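Local atomic coordinates of selenium-binding protein (Sulfolobus tokodaii, PDB entry 2ECE), a protein that is of uncertain function but belongs to the selenium-binding protein family, a beta-propeller whose members are thought to bind selenium. Residues A[124-137]-A[173-185]. Sequence-based numbering, arbitrary orientation.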
# COMPACT_ATOMS: atom_id res chain seq x y z
N LYS A 124 22.79 -0.21 -5.02
CA LYS A 124 23.15 -0.91 -3.78
C LYS A 124 22.12 -1.97 -3.41
O LYS A 124 20.92 -1.78 -3.60
CB LYS A 124 23.30 0.09 -2.62
CG LYS A 124 23.72 -0.57 -1.30
CD LYS A 124 24.16 0.47 -0.27
CE LYS A 124 24.83 -0.18 0.94
NZ LYS A 124 25.58 0.81 1.76
N VAL A 125 22.61 -3.09 -2.91
CA VAL A 125 21.74 -4.18 -2.49
C VAL A 125 22.07 -4.58 -1.06
O VAL A 125 23.24 -4.77 -0.72
CB VAL A 125 21.91 -5.43 -3.38
CG1 VAL A 125 21.03 -6.56 -2.85
CG2 VAL A 125 21.55 -5.11 -4.83
N ILE A 126 21.04 -4.67 -0.22
CA ILE A 126 21.23 -5.10 1.15
C ILE A 126 20.69 -6.52 1.11
O ILE A 126 19.48 -6.72 0.96
CB ILE A 126 20.39 -4.27 2.13
CG1 ILE A 126 20.74 -2.79 1.98
CG2 ILE A 126 20.66 -4.72 3.56
CD1 ILE A 126 19.83 -1.88 2.74
N GLU A 127 21.57 -7.51 1.20
CA GLU A 127 21.17 -8.90 1.14
C GLU A 127 20.29 -9.33 2.31
O GLU A 127 20.38 -8.78 3.42
CB GLU A 127 22.40 -9.81 1.05
CG GLU A 127 23.23 -9.64 -0.23
CD GLU A 127 22.47 -10.01 -1.50
OE1 GLU A 127 21.47 -10.74 -1.41
OE2 GLU A 127 22.89 -9.59 -2.60
N PRO A 128 19.41 -10.31 2.08
CA PRO A 128 18.48 -10.87 3.07
C PRO A 128 19.10 -11.23 4.42
O PRO A 128 18.52 -10.96 5.47
CB PRO A 128 17.92 -12.09 2.36
CG PRO A 128 17.90 -11.64 0.93
CD PRO A 128 19.26 -11.00 0.79
N GLU A 129 20.28 -11.83 4.39
CA GLU A 129 20.92 -12.23 5.64
C GLU A 129 21.44 -11.07 6.46
O GLU A 129 21.53 -11.17 7.69
CB GLU A 129 21.99 -13.28 5.34
CG GLU A 129 21.37 -14.47 4.63
CD GLU A 129 20.05 -14.88 5.31
OE1 GLU A 129 19.18 -15.55 4.69
OE2 GLU A 129 19.89 -14.53 6.49
N GLU A 130 21.77 -9.96 5.81
CA GLU A 130 22.24 -8.79 6.54
C GLU A 130 21.02 -8.15 7.19
O GLU A 130 21.09 -7.65 8.31
CB GLU A 130 22.90 -7.77 5.61
CG GLU A 130 23.43 -6.53 6.32
CD GLU A 130 24.67 -6.81 7.17
OE1 GLU A 130 25.18 -5.86 7.82
OE2 GLU A 130 25.14 -7.97 7.20
N VAL A 131 19.90 -8.16 6.47
CA VAL A 131 18.68 -7.59 7.02
C VAL A 131 18.24 -8.38 8.24
O VAL A 131 17.94 -7.81 9.29
CB VAL A 131 17.54 -7.59 5.98
CG1 VAL A 131 16.20 -7.35 6.67
CG2 VAL A 131 17.79 -6.48 4.94
N LYS A 132 18.21 -9.71 8.12
CA LYS A 132 17.80 -10.57 9.22
C LYS A 132 18.76 -10.51 10.40
O LYS A 132 18.34 -10.52 11.56
CB LYS A 132 17.67 -12.01 8.75
CG LYS A 132 16.63 -12.24 7.67
CD LYS A 132 16.65 -13.69 7.22
CE LYS A 132 15.87 -13.87 5.93
NZ LYS A 132 15.98 -15.26 5.41
N LYS A 133 20.05 -10.44 10.11
CA LYS A 133 21.08 -10.39 11.15
C LYS A 133 20.98 -9.14 12.02
O LYS A 133 21.01 -9.22 13.25
CB LYS A 133 22.47 -10.47 10.53
CG LYS A 133 23.60 -10.29 11.54
CD LYS A 133 24.98 -10.41 10.88
CE LYS A 133 25.60 -9.04 10.63
NZ LYS A 133 27.04 -9.16 10.25
N VAL A 134 20.84 -7.99 11.38
CA VAL A 134 20.76 -6.71 12.08
C VAL A 134 19.43 -6.40 12.75
O VAL A 134 19.40 -5.94 13.89
CB VAL A 134 21.09 -5.54 11.12
CG1 VAL A 134 21.06 -4.22 11.87
CG2 VAL A 134 22.46 -5.76 10.49
N SER A 135 18.32 -6.65 12.05
CA SER A 135 17.00 -6.34 12.59
C SER A 135 16.26 -7.51 13.23
O SER A 135 15.39 -7.29 14.08
CB SER A 135 16.11 -5.77 11.49
OG SER A 135 15.72 -6.79 10.59
N GLY A 136 16.57 -8.73 12.82
CA GLY A 136 15.89 -9.89 13.36
C GLY A 136 14.51 -10.08 12.74
O GLY A 136 13.69 -10.85 13.24
N TYR A 137 14.25 -9.36 11.65
CA TYR A 137 12.98 -9.43 10.94
C TYR A 137 13.13 -9.96 9.51
O TYR A 137 14.21 -9.88 8.91
CB TYR A 137 12.33 -8.04 10.83
CG TYR A 137 11.84 -7.44 12.13
CD1 TYR A 137 11.09 -8.19 13.04
CD2 TYR A 137 12.05 -6.09 12.42
CE1 TYR A 137 10.57 -7.61 14.20
CE2 TYR A 137 11.54 -5.50 13.58
CZ TYR A 137 10.80 -6.27 14.46
OH TYR A 137 10.26 -5.70 15.58
N SER A 173 23.87 5.77 4.55
CA SER A 173 24.48 4.54 4.06
C SER A 173 23.44 3.56 3.55
O SER A 173 23.75 2.66 2.77
CB SER A 173 25.29 3.88 5.17
OG SER A 173 24.44 3.49 6.24
N PHE A 174 22.20 3.76 3.98
CA PHE A 174 21.09 2.89 3.60
C PHE A 174 21.28 1.52 4.25
O PHE A 174 20.61 0.56 3.88
CB PHE A 174 21.02 2.73 2.08
CG PHE A 174 20.73 4.01 1.35
CD1 PHE A 174 21.56 4.45 0.33
CD2 PHE A 174 19.63 4.79 1.70
CE1 PHE A 174 21.31 5.65 -0.33
CE2 PHE A 174 19.36 5.98 1.04
CZ PHE A 174 20.20 6.41 0.02
N GLU A 175 22.19 1.44 5.21
CA GLU A 175 22.46 0.18 5.91
C GLU A 175 21.44 -0.00 7.03
O GLU A 175 21.00 0.97 7.63
CB GLU A 175 23.87 0.20 6.49
CG GLU A 175 24.99 0.30 5.46
CD GLU A 175 25.33 -1.03 4.81
OE1 GLU A 175 24.55 -2.00 4.96
OE2 GLU A 175 26.39 -1.11 4.15
N PRO A 176 21.06 -1.25 7.32
CA PRO A 176 20.08 -1.52 8.38
C PRO A 176 20.63 -1.07 9.73
O PRO A 176 21.80 -1.31 10.03
CB PRO A 176 19.92 -3.03 8.34
CG PRO A 176 20.45 -3.44 7.00
CD PRO A 176 21.61 -2.51 6.81
N LEU A 177 19.80 -0.42 10.53
CA LEU A 177 20.22 -0.00 11.85
C LEU A 177 19.76 -1.08 12.83
O LEU A 177 20.53 -1.56 13.65
CB LEU A 177 19.62 1.35 12.21
CG LEU A 177 20.15 2.50 11.35
CD1 LEU A 177 19.24 3.71 11.48
CD2 LEU A 177 21.59 2.83 11.77
N GLY A 178 18.49 -1.46 12.73
CA GLY A 178 17.95 -2.48 13.61
C GLY A 178 16.47 -2.26 13.87
O GLY A 178 15.82 -1.50 13.16
N LYS A 179 15.95 -2.94 14.89
CA LYS A 179 14.54 -2.83 15.27
C LYS A 179 14.21 -1.43 15.76
O LYS A 179 15.01 -0.80 16.45
CB LYS A 179 14.19 -3.81 16.39
CG LYS A 179 14.02 -5.26 15.97
CD LYS A 179 13.35 -6.04 17.10
CE LYS A 179 13.24 -7.52 16.78
NZ LYS A 179 14.60 -8.09 16.55
N TRP A 180 13.03 -0.95 15.42
CA TRP A 180 12.59 0.36 15.87
C TRP A 180 12.00 0.28 17.28
O TRP A 180 12.15 1.20 18.08
CB TRP A 180 11.53 0.92 14.93
CG TRP A 180 10.85 2.14 15.46
CD1 TRP A 180 11.37 3.40 15.54
CD2 TRP A 180 9.54 2.21 16.01
NE1 TRP A 180 10.45 4.26 16.11
CE2 TRP A 180 9.32 3.55 16.40
CE3 TRP A 180 8.51 1.27 16.21
CZ2 TRP A 180 8.11 3.97 16.99
CZ3 TRP A 180 7.32 1.69 16.79
CH2 TRP A 180 7.13 3.03 17.17
N GLU A 181 11.33 -0.84 17.57
CA GLU A 181 10.68 -1.03 18.86
C GLU A 181 11.60 -1.15 20.06
O GLU A 181 12.57 -1.92 20.03
CB GLU A 181 9.79 -2.29 18.83
CG GLU A 181 8.71 -2.33 17.75
CD GLU A 181 9.26 -2.75 16.40
OE1 GLU A 181 10.45 -3.14 16.34
OE2 GLU A 181 8.51 -2.70 15.41
N ILE A 182 11.29 -0.40 21.11
CA ILE A 182 12.04 -0.46 22.35
C ILE A 182 11.16 -1.22 23.35
O ILE A 182 11.64 -2.05 24.11
CB ILE A 182 12.37 0.96 22.89
CG1 ILE A 182 13.51 1.58 22.08
CG2 ILE A 182 12.78 0.89 24.36
CD1 ILE A 182 14.83 0.82 22.20
N ASP A 183 9.86 -0.94 23.30
CA ASP A 183 8.88 -1.59 24.17
C ASP A 183 7.61 -1.83 23.36
O ASP A 183 6.78 -0.93 23.21
CB ASP A 183 8.55 -0.69 25.37
CG ASP A 183 7.55 -1.32 26.33
OD1 ASP A 183 6.91 -2.33 25.96
OD2 ASP A 183 7.38 -0.80 27.45
N ARG A 184 7.44 -3.06 22.87
CA ARG A 184 6.28 -3.40 22.03
C ARG A 184 5.03 -3.86 22.76
O ARG A 184 4.04 -4.20 22.11
CB ARG A 184 6.68 -4.47 21.01
CG ARG A 184 6.91 -5.87 21.60
CD ARG A 184 7.85 -6.67 20.71
NE ARG A 184 7.51 -6.44 19.31
CZ ARG A 184 8.38 -6.44 18.31
NH1 ARG A 184 9.67 -6.66 18.52
NH2 ARG A 184 7.94 -6.18 17.09
N GLY A 185 5.06 -3.90 24.09
CA GLY A 185 3.89 -4.35 24.81
C GLY A 185 3.52 -5.73 24.29
O GLY A 185 4.40 -6.58 24.14
O HOH W 1 20.88 -3.92 15.22
O HOH W 2 13.44 -10.59 15.97
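Tyr-137 and Lys-179 meet at about a right angle: the lysine chain crosses the ring, and its NZ sits 4.8 Å from the ring centroid, 14° off the normal, a cation-pi contact. A bend at the last torsion (chi4 60°) turns that NZ to Ser-135 O, which accepts a 2.7 Å hydrogen bond; a water links the same amine to Gly-136 O. At the ring's edge, Tyr-137 OH donates to Glu-181 OE1 at 2.7 Å, meeting it from above the carboxylate plane, and accepts from Arg-184 NH2 at 2.8 Å, close to the guanidinium plane. Ring and guanidinium stand nearly perpendicular. A phenylalanine in place of Tyr-137 would probably leave Glu-181 OE1 and Arg-184 without their shared hydroxyl.

Farther along, Val-134 CG1 lies against Pro-176 CB, and Ile-126 CG2 meets Pro-176 CG tip to tip at 3.7 Å, while a water joins Val-134 O to Leu-177 O. Beyond the proline, extended Lys-124 reaches Ser-173 O (NZ to O 2.8 Å) and forms a salt bridge with Glu-175, its NZ weakly hydrogen-bonded to OE2 at 3.2 Å.

Ser-135 OG, bonded to Val-131 O, accepts from Tyr-137 N in an ST turn; Ile-166 N holds Glu-181 OE2. Helix 128-135, linking two successive propeller blades, lies against outer strand 176-179 of the second; charged groups anchor the linker at both ends of the contact, with proline packing and water-bridged carbonyls between.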